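Local atomic coordinates of cell division control protein 45 cdc45 putative (Entamoeba histolytica, PDB entry 6CC2), a protein that probably acts in eukaryotic DNA replication as the Cdc45 component of the replicative helicase assembly, and may help regulate replication through a conformational switch. Residues D210-S214 / L215-A219. Numbering follows the deposited sequence.
Sequences DQYIS and LKINA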
ATOM      1  N   ASP A 210       2.090  -6.027   2.644  1.00 15.38           N
ATOM      2  CA  ASP A 210       1.697  -4.720   2.089  1.00 15.21           C
ATOM      3  C   ASP A 210       2.782  -4.178   1.162  1.00 14.08           C
ATOM      4  O   ASP A 210       2.494  -3.688   0.060  1.00 15.39           O
ATOM      5  CB  ASP A 210       1.410  -3.736   3.223  1.00 20.52           C
ATOM      6  CG  ASP A 210       1.085  -2.339   2.709  1.00 24.79           C
ATOM      7  OD1 ASP A 210       0.200  -2.219   1.829  1.00 22.35           O
ATOM      8  OD2 ASP A 210       1.713  -1.348   3.194  1.00 22.27           O
ATOM      9  N   GLN A 211       4.047  -4.238   1.595  1.00 14.51           N
ATOM     10  CA  GLN A 211       5.128  -3.781   0.712  1.00 17.02           C
ATOM     11  C   GLN A 211       5.123  -4.524  -0.618  1.00 14.90           C
ATOM     12  O   GLN A 211       5.338  -3.924  -1.682  1.00 16.23           O
ATOM     13  CB  GLN A 211       6.483  -3.981   1.376  1.00 17.99           C
ATOM     14  CG  GLN A 211       6.815  -3.000   2.471  1.00 20.11           C
ATOM     15  CD  GLN A 211       8.258  -3.178   2.890  1.00 18.94           C
ATOM     16  OE1 GLN A 211       8.678  -4.275   3.252  1.00 18.13           O
ATOM     17  NE2 GLN A 211       9.033  -2.099   2.798  1.00 19.07           N
ATOM     18  N   TYR A 212       4.923  -5.835  -0.591  1.00 14.29           N
ATOM     19  CA  TYR A 212       4.977  -6.609  -1.836  1.00 15.98           C
ATOM     20  C   TYR A 212       3.768  -6.305  -2.709  1.00 15.67           C
ATOM     21  O   TYR A 212       3.905  -6.070  -3.917  1.00 17.45           O
ATOM     22  CB  TYR A 212       5.082  -8.115  -1.519  1.00 17.60           C
ATOM     23  CG  TYR A 212       5.171  -8.998  -2.725  1.00 19.00           C
ATOM     24  CD1 TYR A 212       6.328  -9.048  -3.519  1.00 19.68           C
ATOM     25  CD2 TYR A 212       4.090  -9.794  -3.104  1.00 21.39           C
ATOM     26  CE1 TYR A 212       6.408  -9.860  -4.627  1.00 18.42           C
ATOM     27  CE2 TYR A 212       4.164 -10.626  -4.217  1.00 21.47           C
ATOM     28  CZ  TYR A 212       5.316 -10.651  -4.980  1.00 21.38           C
ATOM     29  OH  TYR A 212       5.380 -11.459  -6.092  1.00 22.43           O
ATOM     30  N   ILE A 213       2.555  -6.308  -2.125  1.00 15.26           N
ATOM     31  CA  ILE A 213       1.356  -5.928  -2.866  1.00 15.94           C
ATOM     32  C   ILE A 213       1.524  -4.557  -3.509  1.00 18.08           C
ATOM     33  O   ILE A 213       1.080  -4.320  -4.644  1.00 17.85           O
ATOM     34  CB  ILE A 213       0.130  -5.943  -1.925  1.00 16.57           C
ATOM     35  CG1 ILE A 213      -0.218  -7.365  -1.550  1.00 18.19           C
ATOM     36  CG2 ILE A 213      -1.056  -5.250  -2.578  1.00 19.92           C
ATOM     37  CD1 ILE A 213      -1.209  -7.482  -0.362  1.00 21.78           C
ATOM     38  N   SER A 214       2.124  -3.616  -2.762  1.00 16.81           N
ATOM     39  CA  SER A 214       2.236  -2.231  -3.196  1.00 17.14           C
ATOM     40  C   SER A 214       3.369  -2.003  -4.190  1.00 18.00           C
ATOM     41  O   SER A 214       3.590  -0.850  -4.596  1.00 18.27           O
ATOM     42  CB  SER A 214       2.428  -1.324  -1.976  1.00 19.47           C
ATOM     43  OG  SER A 214       1.290  -1.361  -1.140  1.00 19.58           O
ATOM     44  N   LEU A 215       4.100  -3.056  -4.577  1.00 16.78           N
ATOM     45  CA  LEU A 215       5.159  -2.993  -5.569  1.00 17.60           C
ATOM     46  C   LEU A 215       6.411  -2.260  -5.075  1.00 17.23           C
ATOM     47  O   LEU A 215       7.200  -1.745  -5.877  1.00 19.01           O
ATOM     48  CB  LEU A 215       4.660  -2.350  -6.879  1.00 19.16           C
ATOM     49  CG  LEU A 215       3.343  -2.933  -7.373  1.00 20.83           C
ATOM     50  CD1 LEU A 215       2.948  -2.292  -8.696  1.00 22.92           C
ATOM     51  CD2 LEU A 215       3.423  -4.432  -7.535  1.00 23.37           C
ATOM     52  N   LYS A 216       6.664  -2.317  -3.767  1.00 15.41           N
ATOM     53  CA  LYS A 216       7.818  -1.665  -3.168  1.00 17.16           C
ATOM     54  C   LYS A 216       8.994  -2.617  -2.949  1.00 18.42           C
ATOM     55  O   LYS A 216      10.143  -2.156  -2.861  1.00 19.50           O
ATOM     56  CB  LYS A 216       7.417  -1.047  -1.824  1.00 17.17           C
ATOM     57  CG  LYS A 216       6.439   0.098  -1.985  1.00 17.80           C
ATOM     58  CD  LYS A 216       5.907   0.598  -0.673  1.00 19.63           C
ATOM     59  CE  LYS A 216       4.937   1.770  -0.913  1.00 23.26           C
ATOM     60  NZ  LYS A 216       4.251   2.188   0.333  1.00 26.88           N
ATOM     61  N   ILE A 217       8.740  -3.926  -2.887  1.00 17.34           N
ATOM     62  CA  ILE A 217       9.797  -4.926  -2.750  1.00 18.23           C
ATOM     63  C   ILE A 217       9.543  -6.062  -3.717  1.00 21.03           C
ATOM     64  O   ILE A 217       8.413  -6.300  -4.114  1.00 19.75           O
ATOM     65  CB  ILE A 217       9.870  -5.479  -1.313  1.00 18.16           C
ATOM     66  CG1 ILE A 217       8.586  -6.207  -0.922  1.00 17.51           C
ATOM     67  CG2 ILE A 217      10.181  -4.340  -0.323  1.00 19.26           C
ATOM     68  CD1 ILE A 217       8.689  -6.945   0.421  1.00 19.60           C
ATOM     69  N   ASN A 218      10.606  -6.795  -4.042  1.00 19.23           N
ATOM     70  CA  ASN A 218      10.486  -7.950  -4.919  1.00 18.95           C
ATOM     71  C   ASN A 218      10.211  -9.234  -4.115  1.00 17.25           C
ATOM     72  O   ASN A 218      10.136  -9.240  -2.876  1.00 17.75           O
ATOM     73  CB  ASN A 218      11.729  -8.096  -5.813  1.00 21.30           C
ATOM     74  CG  ASN A 218      13.012  -8.403  -5.045  1.00 22.39           C
ATOM     75  OD1 ASN A 218      13.000  -8.921  -3.931  1.00 22.25           O
ATOM     76  ND2 ASN A 218      14.149  -8.087  -5.673  1.00 25.02           N
ATOM     77  N   ALA A 219       9.941 -10.306  -4.850  1.00 18.57           N
ATOM     78  CA  ALA A 219       9.535 -11.557  -4.226  1.00 20.60           C
ATOM     79  C   ALA A 219      10.651 -12.161  -3.377  1.00 20.24           C
ATOM     80  O   ALA A 219      10.377 -12.756  -2.322  1.00 19.40           O
ATOM     81  CB  ALA A 219       9.087 -12.540  -5.306  1.00 21.14           C
TER
HETATM   82  O   HOH W   1       3.886  -0.369   2.028  1.00 25.59           O
HETATM   83  O   HOH W   2       6.144  -6.231  -5.611  1.00 19.99           O
HETATM   84  O   HOH W   3       1.326   1.247   0.054  1.00 40.03           O
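Gln211 and Lys216 close the end of helix 199-213 through a Schellman motif, a worked example of how one helix stops and the chain turns into the next, helix 219-233. Lys216 N donates to Gln211 O at 2.9 Å, while Leu215, with positive phi (71°), sends its N-H to Tyr212 O. Past the turn the chain leaves to one side, and the Ile217 side chain lies across Gln211 at about a right angle: its CD1 meets Gln211 CB at 3.8 Å and its CG2 sits by the amide, whose NE2 is held by Ser179 O. With CG1 of Ile217 wedged between its own backbone N and carbonyl carbon (chi1 63°), that branch also reaches the Tyr212 backbone. Tyr212 CG stands opposite its own backbone N (chi1 -179°), which carries the ring out to the start of the next helix, where CE1 touches Ala219 CB at 3.8 Å; Leu339 of strand 338-344 packs against both residues. A water donates to Tyr212 O and to Ile217 O, bridging the two backbones. On another side the extended Lys216 chain runs past Ser214 CB, and two waters accept from NZ, one donating to Asp210 OD2, the other to Ser214 OG. That hydroxyl in turn donates to Asp210 O at 2.9 Å, on the opposite face of the carbonyl plane from Ser214 N.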